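Local atomic coordinates of alginate biosynthesis protein AlgJ (Pseudomonas putida, PDB entry 4O8V), a protein that probably acts with partner proteins at the inner membrane to add acetyl groups to the O-2 and O-3 positions of mannuronate residues in alginate. Residues Gly44-Leu49 with Ser54-Ala59; Asn96-Asp101 with Gln142-Gly147; Ala104-Ala109 with Ala128-Gln133; Leu251-Tyr256 with Gln268-Glu273. One frame throughout, in Å; residues are numbered along the deposited sequence.

Contact 1: residues Gly44-Leu49 with Ser54-Ala59; sequences GVRDTL and SQLVLA
Leu49, Leu56 and Ser54 carry most of this contact, where a helix turns back to start a strand. Leu49 lies at an angle across Leu56: its CD1 methyl rests 3.9 Å from Leu56 CB and nearly as close to Leu56 CD1, so one branch of Leu49 touches both the root and one methyl of its partner. The other methyl of Leu56, CD2, turns to the preceding helical turn and settles 3.8 Å from Arg46 CB. Leu56 CG stands anti to its own backbone N (chi1 174°), which carries the fork out to the helix and lets its two methyls divide between Arg46 and Leu49.

Ser54 closes the turn through its backbone, its N donating to Leu49 O over 2.8 Å. Beside that bond Leu49 CB and Ser54 CB pack 4.0 Å apart, while Ser54 OG is taken up by Pro267 O. A water bridges the two backbones close by: it donates to Ser54 O at 2.8 Å and to Arg46 O at 3.0 Å, and takes a weak bond from Leu56 N.

Leu49 also touches Val270, and Leu56 touches Trp272, both on strand 269-275. The whole is a tight alpha-to-beta connection, in which helix 31-51 leads through a short turn into strand 55-61, at one edge of the parallel sheet, and packs on it, as expected of the alpha/beta fold of SGNH hydrolases.

Contact 2: residues Asn96-Asp101 with Gln142-Gly147; sequences NVFAPD and QSLLNG
Phe98 and Gln142 meet because of how their side chains swing out. Phe98 CG is anti to its backbone N (chi1 -176°), which sends the ring across toward the other loop, whereas Gln142 CG sits anti to the carbonyl carbon (chi1 -55°) and the chain then bends again at the next bond, so that its elbow, the CG methylene, faces the phenyl ring. That CG comes 3.6 Å from Phe98 CZ and 4.0 Å from CE2, with CE1 scarcely farther, so it sits obliquely at the far end of the ring. Here the glutamine works through its aliphatic part; the amide continues past, its plane turned 63° from that of the ring.

Leu144 adds a looser touch, its CD1 methyl lying 4.3 Å from Phe98 CE2. Within the first loop, Pro100 CG covers one face of the phenyl ring from 3.8 Å above its plane, offset toward the rim. The interface is small, purely apolar and near the surface.

Both loops follow helices that finish in Schellman motifs, with Asn96 and Ser143 as the residues of positive phi. Phe98 also packs on Ala138 of helix 125-141 and on Val57 of strand 55-61, and Leu144 touches Val139 and Val57. The contact thus bridges the stretch between helices 84-94 and 103-109 and the exit of helix 125-141, across the outer flank of strand 55-61.

Contact 3: residues Ala104-Ala109 with Ala128-Gln133; sequences APMEQA and AEVAAQ
Val130 packs into the side of a neighbouring helix, in a helix-to-helix contact of the alpha/beta SGNH hydrolase-like domain. The short segments 104-109 and 128-133 run roughly antiparallel, their directions 140° apart, and their axes approach to 9.1 Å.

From the helix backbone Val130 points at its partner, and CB is simply the fork from which two methyls spread over different residues. CG1, which lies anti to the backbone N, goes to the Pro105-Met106 junction: it is 3.7 Å from Pro105 O and 3.9 Å from the proline's CB, so it rests on backbone and ring alike. The same methyl sits 3.9 Å from Met106 N and, a little more loosely, 4.2 Å from CG of that selenomethionine. Along the rest of its chain Met106 turns toward Phe116, and its side chain is about 9 Å from that of His122, the probable proton acceptor of the active site, so the packing is near the probable active site but not in contact with His122.

Val130 also touches Arg112, beyond the end of segment 104-109. The second methyl, CG2, takes the opposite branch of the fork to the alanine one turn on from Pro105, stopping 3.7 Å from Ala109 CB.

Contact 4: residues Leu251-Tyr256 with Gln268-Glu273; sequences LPMLKY and QVVVWE
Met253, a selenomethionine, lies over one face of the Trp272 indole, where a helix of a beta-alpha-beta crossover covers the parallel sheet. Helix 250-257 follows strand 239-241 in the chain and precedes strand 269-275, and the short segments point 155° apart.

The indole is the tight part. The chain of Met253 bends at chi2 (59°) and again at chi3, folding its CE methyl down onto the five-membered ring, 3.5 Å from the centroid and 23° off the normal, a close CH-pi contact. CB leans on the benzo side, 3.7 Å from Trp272 CZ2, and SE stands above the six-membered ring, 5.0 Å from its centroid, as a more distant Met-aromatic contact. Trp272 NE1 donates to Pro249 O, which helps to hold the indole's orientation. With an alanine in place of Trp272, the Met253 methyl is likely to lose its aromatic face and Pro249 O its N-H donor.

Packing slackens toward Tyr256, whose ring meets Val270 obliquely and also lies against Tyr242 and Phe262. The exposed Lys255 lies on the outer, solvent side of the helix. Val270 spans both regimes: its CG1 lies 3.8 Å from Met253 CE, while its CG2 stays 4.2 Å from Tyr256 CE2.

How the contacts relate
Following the chain, contact 1 closes first, a tight turn from helix 31-51 into strand 55-61. Contact 2 then closes a loop of some forty residues, and contact 3 falls wholly within it, pairing helices 103-109 and 125-141. Contact 4 comes last, closing a short connection from helix 250-257 to strand 269-275; no two contacts cross. Contacts 1 and 4 share the sheet, where Gln55 O accepts from Val270 N and Ala59 N reaches Trp272 O. Leu58 N to Phe98 O joins contact 1 to contact 2, and Asn146 N to Gln268 OE1 joins contact 2 to contact 4. Contact 3 touches neither contact 1 nor contact 4.

Contact 1: residues Gly44-Leu49 with Ser54-Ala59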
# COMPACT_ATOMS: atom_id res chain seq x y z
N GLY A 44 1.33 -1.66 18.03
CA GLY A 44 1.15 -0.50 18.89
C GLY A 44 0.24 0.53 18.25
O GLY A 44 -0.58 1.18 18.91
N VAL A 45 0.38 0.68 16.94
CA VAL A 45 -0.50 1.56 16.19
C VAL A 45 -1.95 1.07 16.26
O VAL A 45 -2.86 1.85 16.54
CB VAL A 45 -0.06 1.68 14.72
CG1 VAL A 45 -1.17 2.27 13.89
CG2 VAL A 45 1.24 2.52 14.63
N ARG A 46 -2.16 -0.23 16.04
CA ARG A 46 -3.49 -0.83 16.17
C ARG A 46 -4.11 -0.54 17.54
O ARG A 46 -5.29 -0.20 17.64
CB ARG A 46 -3.42 -2.34 15.95
CG ARG A 46 -4.74 -3.07 16.15
CD ARG A 46 -4.65 -4.06 17.32
NE ARG A 46 -5.89 -4.80 17.53
CZ ARG A 46 -6.70 -4.64 18.58
NH1 ARG A 46 -6.39 -3.77 19.52
NH2 ARG A 46 -7.82 -5.36 18.68
N ASP A 47 -3.31 -0.70 18.58
CA ASP A 47 -3.82 -0.52 19.94
C ASP A 47 -4.15 0.97 20.19
O ASP A 47 -5.16 1.30 20.83
CB ASP A 47 -2.82 -1.02 20.98
CG ASP A 47 -2.67 -2.53 20.98
OD1 ASP A 47 -3.47 -3.26 20.34
OD2 ASP A 47 -1.74 -3.01 21.66
N THR A 48 -3.28 1.85 19.70
CA THR A 48 -3.48 3.30 19.83
C THR A 48 -4.77 3.76 19.13
O THR A 48 -5.58 4.50 19.70
CB THR A 48 -2.28 4.07 19.26
OG1 THR A 48 -1.11 3.77 20.02
CG2 THR A 48 -2.52 5.57 19.27
N LEU A 49 -4.97 3.30 17.90
CA LEU A 49 -6.18 3.60 17.15
C LEU A 49 -7.41 3.11 17.91
O LEU A 49 -8.38 3.86 18.06
CB LEU A 49 -6.15 2.97 15.75
CG LEU A 49 -5.14 3.62 14.78
CD1 LEU A 49 -5.03 2.82 13.48
CD2 LEU A 49 -5.56 5.03 14.44
N SER A 54 -10.94 4.05 16.89
CA SER A 54 -10.73 3.80 15.46
C SER A 54 -10.36 2.34 15.18
O SER A 54 -9.47 1.79 15.83
CB SER A 54 -9.61 4.69 14.90
OG SER A 54 -9.93 6.06 14.98
N GLN A 55 -11.04 1.74 14.21
CA GLN A 55 -10.74 0.38 13.78
C GLN A 55 -9.70 0.40 12.66
O GLN A 55 -9.87 1.08 11.64
CB GLN A 55 -12.00 -0.34 13.29
CG GLN A 55 -13.01 -0.65 14.38
CD GLN A 55 -12.53 -1.73 15.34
OE1 GLN A 55 -11.60 -2.48 15.04
NE2 GLN A 55 -13.17 -1.81 16.50
N LEU A 56 -8.64 -0.37 12.85
CA LEU A 56 -7.59 -0.48 11.85
C LEU A 56 -7.89 -1.57 10.84
O LEU A 56 -8.20 -2.69 11.22
CB LEU A 56 -6.25 -0.78 12.51
CG LEU A 56 -5.10 -1.06 11.53
CD1 LEU A 56 -4.84 0.12 10.57
CD2 LEU A 56 -3.84 -1.43 12.31
N VAL A 57 -7.80 -1.21 9.57
CA VAL A 57 -7.83 -2.21 8.51
C VAL A 57 -6.50 -2.09 7.76
O VAL A 57 -6.24 -1.11 7.02
CB VAL A 57 -9.02 -2.00 7.55
CG1 VAL A 57 -8.99 -3.08 6.44
CG2 VAL A 57 -10.34 -2.02 8.28
N LEU A 58 -5.64 -3.07 7.99
CA LEU A 58 -4.31 -3.08 7.38
C LEU A 58 -4.44 -3.62 5.98
O LEU A 58 -5.07 -4.66 5.79
CB LEU A 58 -3.35 -3.94 8.21
CG LEU A 58 -1.90 -4.03 7.73
CD1 LEU A 58 -1.22 -2.65 7.75
CD2 LEU A 58 -1.13 -5.02 8.60
N ALA A 59 -3.85 -2.93 5.01
CA ALA A 59 -3.93 -3.33 3.60
C ALA A 59 -2.54 -3.72 3.11
O ALA A 59 -1.75 -2.86 2.68
CB ALA A 59 -4.52 -2.23 2.76
O HOH W 1 -7.64 -0.36 15.76

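Contact 2: residues Asn96-Asp101 with Gln142-Gly147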
# COMPACT_ATOMS: atom_id res chain seq x y z
N ASN A 96 -3.53 -9.60 16.43
CA ASN A 96 -4.93 -9.16 16.37
C ASN A 96 -5.13 -7.94 15.48
O ASN A 96 -5.96 -7.08 15.77
CB ASN A 96 -5.46 -8.85 17.78
CG ASN A 96 -5.19 -9.97 18.75
OD1 ASN A 96 -4.18 -9.95 19.49
ND2 ASN A 96 -6.06 -10.97 18.76
N VAL A 97 -4.37 -7.89 14.38
CA VAL A 97 -4.53 -6.85 13.38
C VAL A 97 -5.33 -7.40 12.21
O VAL A 97 -5.00 -8.45 11.66
CB VAL A 97 -3.16 -6.33 12.91
CG1 VAL A 97 -3.30 -5.41 11.70
CG2 VAL A 97 -2.47 -5.60 14.08
N PHE A 98 -6.41 -6.70 11.85
CA PHE A 98 -7.29 -7.10 10.74
C PHE A 98 -6.68 -6.76 9.39
O PHE A 98 -6.50 -5.57 9.06
CB PHE A 98 -8.65 -6.43 10.91
CG PHE A 98 -9.67 -6.84 9.90
CD1 PHE A 98 -9.97 -8.18 9.69
CD2 PHE A 98 -10.36 -5.88 9.18
CE1 PHE A 98 -10.93 -8.56 8.76
CE2 PHE A 98 -11.34 -6.25 8.26
CZ PHE A 98 -11.61 -7.59 8.04
N ALA A 99 -6.37 -7.79 8.59
CA ALA A 99 -5.65 -7.60 7.33
C ALA A 99 -6.24 -8.47 6.24
O ALA A 99 -5.83 -9.62 6.05
CB ALA A 99 -4.15 -7.91 7.50
N PRO A 100 -7.23 -7.94 5.52
CA PRO A 100 -7.89 -8.69 4.45
C PRO A 100 -6.91 -9.10 3.35
O PRO A 100 -5.95 -8.39 3.05
CB PRO A 100 -8.93 -7.70 3.91
CG PRO A 100 -9.19 -6.76 5.08
CD PRO A 100 -7.85 -6.61 5.74
N ASP A 101 -7.16 -10.26 2.75
CA ASP A 101 -6.27 -10.74 1.71
C ASP A 101 -6.47 -10.00 0.40
O ASP A 101 -7.55 -10.02 -0.17
CB ASP A 101 -6.48 -12.24 1.50
CG ASP A 101 -5.54 -12.80 0.45
OD1 ASP A 101 -4.36 -13.06 0.77
OD2 ASP A 101 -5.97 -12.95 -0.70
N GLN A 142 -17.51 -7.09 8.48
CA GLN A 142 -17.25 -6.86 9.92
C GLN A 142 -18.07 -5.73 10.53
O GLN A 142 -17.92 -5.42 11.72
CB GLN A 142 -15.77 -6.55 10.15
CG GLN A 142 -14.83 -7.60 9.61
CD GLN A 142 -15.02 -8.92 10.30
OE1 GLN A 142 -15.40 -8.98 11.47
NE2 GLN A 142 -14.79 -10.01 9.57
N SER A 143 -18.93 -5.10 9.73
CA SER A 143 -19.77 -4.00 10.19
C SER A 143 -18.96 -2.88 10.85
O SER A 143 -19.35 -2.39 11.91
CB SER A 143 -20.84 -4.51 11.17
OG SER A 143 -21.54 -5.63 10.66
N LEU A 144 -17.86 -2.46 10.22
CA LEU A 144 -16.97 -1.48 10.85
C LEU A 144 -17.47 -0.06 10.67
O LEU A 144 -17.11 0.84 11.44
CB LEU A 144 -15.55 -1.61 10.27
CG LEU A 144 -14.91 -2.98 10.47
CD1 LEU A 144 -13.49 -2.95 9.93
CD2 LEU A 144 -14.93 -3.36 11.94
N LEU A 145 -18.30 0.15 9.66
CA LEU A 145 -18.84 1.47 9.37
C LEU A 145 -20.32 1.55 9.66
O LEU A 145 -21.08 0.68 9.27
CB LEU A 145 -18.60 1.86 7.90
CG LEU A 145 -17.26 2.45 7.48
CD1 LEU A 145 -17.27 2.76 6.01
CD2 LEU A 145 -16.97 3.72 8.28
N ASN A 146 -20.72 2.62 10.33
CA ASN A 146 -22.13 2.96 10.38
C ASN A 146 -22.28 4.37 9.83
O ASN A 146 -21.28 5.04 9.54
CB ASN A 146 -22.70 2.82 11.80
CG ASN A 146 -22.05 3.76 12.82
OD1 ASN A 146 -21.54 4.83 12.48
ND2 ASN A 146 -22.11 3.38 14.09
N GLY A 147 -23.50 4.84 9.67
CA GLY A 147 -23.70 6.14 9.08
C GLY A 147 -24.32 5.97 7.72
O GLY A 147 -24.27 4.89 7.14

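Contact 3: residues Ala104-Ala109 with Ala128-Gln133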
# COMPACT_ATOMS: atom_id res chain seq x y z
N ALA A 104 -5.22 -12.72 -3.41
CA ALA A 104 -6.14 -13.57 -4.18
C ALA A 104 -7.01 -12.75 -5.16
O ALA A 104 -7.08 -13.08 -6.34
CB ALA A 104 -7.01 -14.42 -3.26
N PRO A 105 -7.65 -11.65 -4.69
CA PRO A 105 -8.41 -10.93 -5.72
C PRO A 105 -7.54 -10.26 -6.79
O PRO A 105 -7.96 -10.26 -7.96
CB PRO A 105 -9.21 -9.89 -4.92
CG PRO A 105 -8.53 -9.79 -3.58
CD PRO A 105 -7.93 -11.14 -3.33
N MSE A 106 -6.38 -9.70 -6.44
CA MSE A 106 -5.55 -9.10 -7.50
C MSE A 106 -5.11 -10.16 -8.52
O MSE A 106 -5.09 -9.90 -9.73
CB MSE A 106 -4.35 -8.38 -6.90
CG MSE A 106 -4.81 -7.15 -6.16
SE MSE A 106 -3.34 -6.13 -5.38
CE MSE A 106 -2.73 -5.18 -7.02
N GLU A 107 -4.76 -11.34 -8.04
CA GLU A 107 -4.38 -12.43 -8.93
C GLU A 107 -5.53 -12.84 -9.85
O GLU A 107 -5.32 -13.08 -11.05
CB GLU A 107 -3.92 -13.64 -8.12
CG GLU A 107 -2.43 -13.88 -8.21
CD GLU A 107 -2.07 -15.32 -7.92
OE1 GLU A 107 -2.81 -15.97 -7.14
OE2 GLU A 107 -1.07 -15.82 -8.49
N GLN A 108 -6.72 -12.96 -9.28
CA GLN A 108 -7.93 -13.26 -10.06
C GLN A 108 -8.06 -12.24 -11.19
O GLN A 108 -8.36 -12.58 -12.34
CB GLN A 108 -9.17 -13.26 -9.16
CG GLN A 108 -10.50 -13.63 -9.84
CD GLN A 108 -11.70 -13.57 -8.88
OE1 GLN A 108 -11.85 -12.63 -8.10
NE2 GLN A 108 -12.54 -14.60 -8.93
N ALA A 109 -7.78 -10.98 -10.85
CA ALA A 109 -8.01 -9.86 -11.77
C ALA A 109 -7.00 -9.74 -12.93
O ALA A 109 -7.23 -8.98 -13.88
CB ALA A 109 -8.04 -8.53 -10.97
N ALA A 128 -5.71 -1.10 -8.26
CA ALA A 128 -6.04 -0.43 -7.00
C ALA A 128 -7.55 -0.54 -6.71
O ALA A 128 -7.99 -0.64 -5.58
CB ALA A 128 -5.59 1.04 -7.05
N GLU A 129 -8.35 -0.58 -7.77
CA GLU A 129 -9.78 -0.65 -7.61
C GLU A 129 -10.19 -2.03 -7.08
O GLU A 129 -11.07 -2.15 -6.22
CB GLU A 129 -10.46 -0.33 -8.95
CG GLU A 129 -11.98 -0.43 -8.93
CD GLU A 129 -12.56 -0.20 -10.31
OE1 GLU A 129 -12.53 -1.13 -11.14
OE2 GLU A 129 -13.01 0.94 -10.57
N VAL A 130 -9.55 -3.08 -7.60
CA VAL A 130 -9.74 -4.43 -7.09
C VAL A 130 -9.40 -4.50 -5.59
O VAL A 130 -10.18 -5.06 -4.80
CB VAL A 130 -8.88 -5.45 -7.88
CG1 VAL A 130 -8.89 -6.81 -7.21
CG2 VAL A 130 -9.40 -5.54 -9.30
N ALA A 131 -8.28 -3.90 -5.21
CA ALA A 131 -7.87 -3.85 -3.79
C ALA A 131 -8.92 -3.11 -2.97
O ALA A 131 -9.36 -3.59 -1.91
CB ALA A 131 -6.48 -3.21 -3.64
N ALA A 132 -9.36 -1.94 -3.44
CA ALA A 132 -10.40 -1.20 -2.72
C ALA A 132 -11.69 -2.01 -2.57
O ALA A 132 -12.35 -1.95 -1.52
CB ALA A 132 -10.71 0.12 -3.42
N GLN A 133 -12.06 -2.76 -3.60
CA GLN A 133 -13.27 -3.54 -3.48
C GLN A 133 -13.13 -4.66 -2.45
O GLN A 133 -14.09 -4.96 -1.72
CB GLN A 133 -13.69 -4.12 -4.85
CG GLN A 133 -14.47 -3.10 -5.67
CD GLN A 133 -14.57 -3.45 -7.13
OE1 GLN A 133 -13.78 -4.24 -7.65
NE2 GLN A 133 -15.53 -2.84 -7.81

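Contact 4: residues Leu251-Tyr256 with Gln268-Glu273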
# COMPACT_ATOMS: atom_id res chain seq x y z
N LEU A 251 6.18 5.96 8.73
CA LEU A 251 6.32 7.37 9.10
C LEU A 251 5.04 8.19 8.88
O LEU A 251 4.67 8.99 9.73
CB LEU A 251 7.51 8.02 8.36
CG LEU A 251 8.83 8.09 9.14
CD1 LEU A 251 9.19 6.75 9.74
CD2 LEU A 251 9.97 8.59 8.26
N PRO A 252 4.36 8.00 7.73
CA PRO A 252 3.09 8.72 7.63
C PRO A 252 2.05 8.29 8.67
O PRO A 252 1.24 9.13 9.06
CB PRO A 252 2.59 8.38 6.21
CG PRO A 252 3.81 8.05 5.46
CD PRO A 252 4.69 7.33 6.47
N MSE A 253 2.07 7.02 9.10
CA MSE A 253 1.13 6.61 10.15
C MSE A 253 1.48 7.24 11.48
O MSE A 253 0.59 7.71 12.20
CB MSE A 253 1.08 5.09 10.30
CG MSE A 253 0.23 4.63 11.47
SE MSE A 253 -1.66 5.22 11.36
CE MSE A 253 -2.18 3.88 10.10
N LEU A 254 2.77 7.29 11.83
CA LEU A 254 3.15 7.93 13.10
C LEU A 254 2.82 9.43 13.09
O LEU A 254 2.35 9.99 14.11
CB LEU A 254 4.63 7.69 13.41
CG LEU A 254 5.05 6.21 13.38
CD1 LEU A 254 6.57 6.09 13.60
CD2 LEU A 254 4.29 5.43 14.44
N LYS A 255 3.03 10.07 11.95
CA LYS A 255 2.66 11.47 11.79
C LYS A 255 1.17 11.66 12.01
O LYS A 255 0.74 12.57 12.73
CB LYS A 255 3.06 11.98 10.40
CG LYS A 255 2.64 13.41 10.10
CD LYS A 255 3.38 13.93 8.88
CE LYS A 255 2.67 15.11 8.25
NZ LYS A 255 3.38 15.54 7.01
N TYR A 256 0.37 10.79 11.40
CA TYR A 256 -1.08 10.85 11.56
C TYR A 256 -1.52 10.74 13.03
O TYR A 256 -2.38 11.50 13.50
CB TYR A 256 -1.76 9.74 10.74
CG TYR A 256 -3.26 9.76 10.91
CD1 TYR A 256 -4.00 10.85 10.50
CD2 TYR A 256 -3.92 8.70 11.51
CE1 TYR A 256 -5.38 10.87 10.66
CE2 TYR A 256 -5.28 8.71 11.69
CZ TYR A 256 -6.00 9.78 11.27
OH TYR A 256 -7.37 9.78 11.44
N GLN A 268 -14.02 6.38 12.28
CA GLN A 268 -14.45 5.02 12.59
C GLN A 268 -13.44 3.97 12.10
O GLN A 268 -13.20 2.98 12.79
CB GLN A 268 -15.82 4.74 11.99
CG GLN A 268 -16.89 5.64 12.59
CD GLN A 268 -18.25 5.38 12.01
OE1 GLN A 268 -18.51 4.34 11.43
NE2 GLN A 268 -19.15 6.35 12.17
N VAL A 269 -12.87 4.20 10.92
CA VAL A 269 -11.97 3.24 10.28
C VAL A 269 -10.73 3.94 9.73
O VAL A 269 -10.83 5.00 9.11
CB VAL A 269 -12.69 2.49 9.11
CG1 VAL A 269 -11.71 1.64 8.29
CG2 VAL A 269 -13.82 1.64 9.64
N VAL A 270 -9.57 3.34 9.98
CA VAL A 270 -8.34 3.77 9.31
C VAL A 270 -7.86 2.65 8.39
O VAL A 270 -7.62 1.53 8.84
CB VAL A 270 -7.24 4.13 10.31
CG1 VAL A 270 -5.93 4.45 9.56
CG2 VAL A 270 -7.66 5.30 11.19
N VAL A 271 -7.76 2.95 7.11
CA VAL A 271 -7.19 2.00 6.16
C VAL A 271 -5.70 2.32 6.07
O VAL A 271 -5.31 3.45 5.74
CB VAL A 271 -7.85 2.10 4.77
CG1 VAL A 271 -7.10 1.22 3.74
CG2 VAL A 271 -9.30 1.72 4.83
N TRP A 272 -4.87 1.32 6.37
CA TRP A 272 -3.42 1.51 6.38
C TRP A 272 -2.78 0.65 5.29
O TRP A 272 -2.68 -0.57 5.43
CB TRP A 272 -2.84 1.12 7.74
CG TRP A 272 -1.39 1.45 7.91
CD1 TRP A 272 -0.59 2.15 7.04
CD2 TRP A 272 -0.57 1.12 9.04
NE1 TRP A 272 0.68 2.26 7.56
CE2 TRP A 272 0.72 1.63 8.78
CE3 TRP A 272 -0.80 0.43 10.23
CZ2 TRP A 272 1.79 1.49 9.69
CZ3 TRP A 272 0.26 0.28 11.13
CH2 TRP A 272 1.54 0.81 10.85
N GLU A 273 -2.36 1.31 4.21
CA GLU A 273 -1.75 0.63 3.07
C GLU A 273 -0.24 0.46 3.32
O GLU A 273 0.49 1.42 3.59
CB GLU A 273 -2.05 1.40 1.79
CG GLU A 273 -1.18 1.01 0.61
CD GLU A 273 -0.02 1.98 0.39
OE1 GLU A 273 -0.26 3.21 0.36
OE2 GLU A 273 1.12 1.50 0.22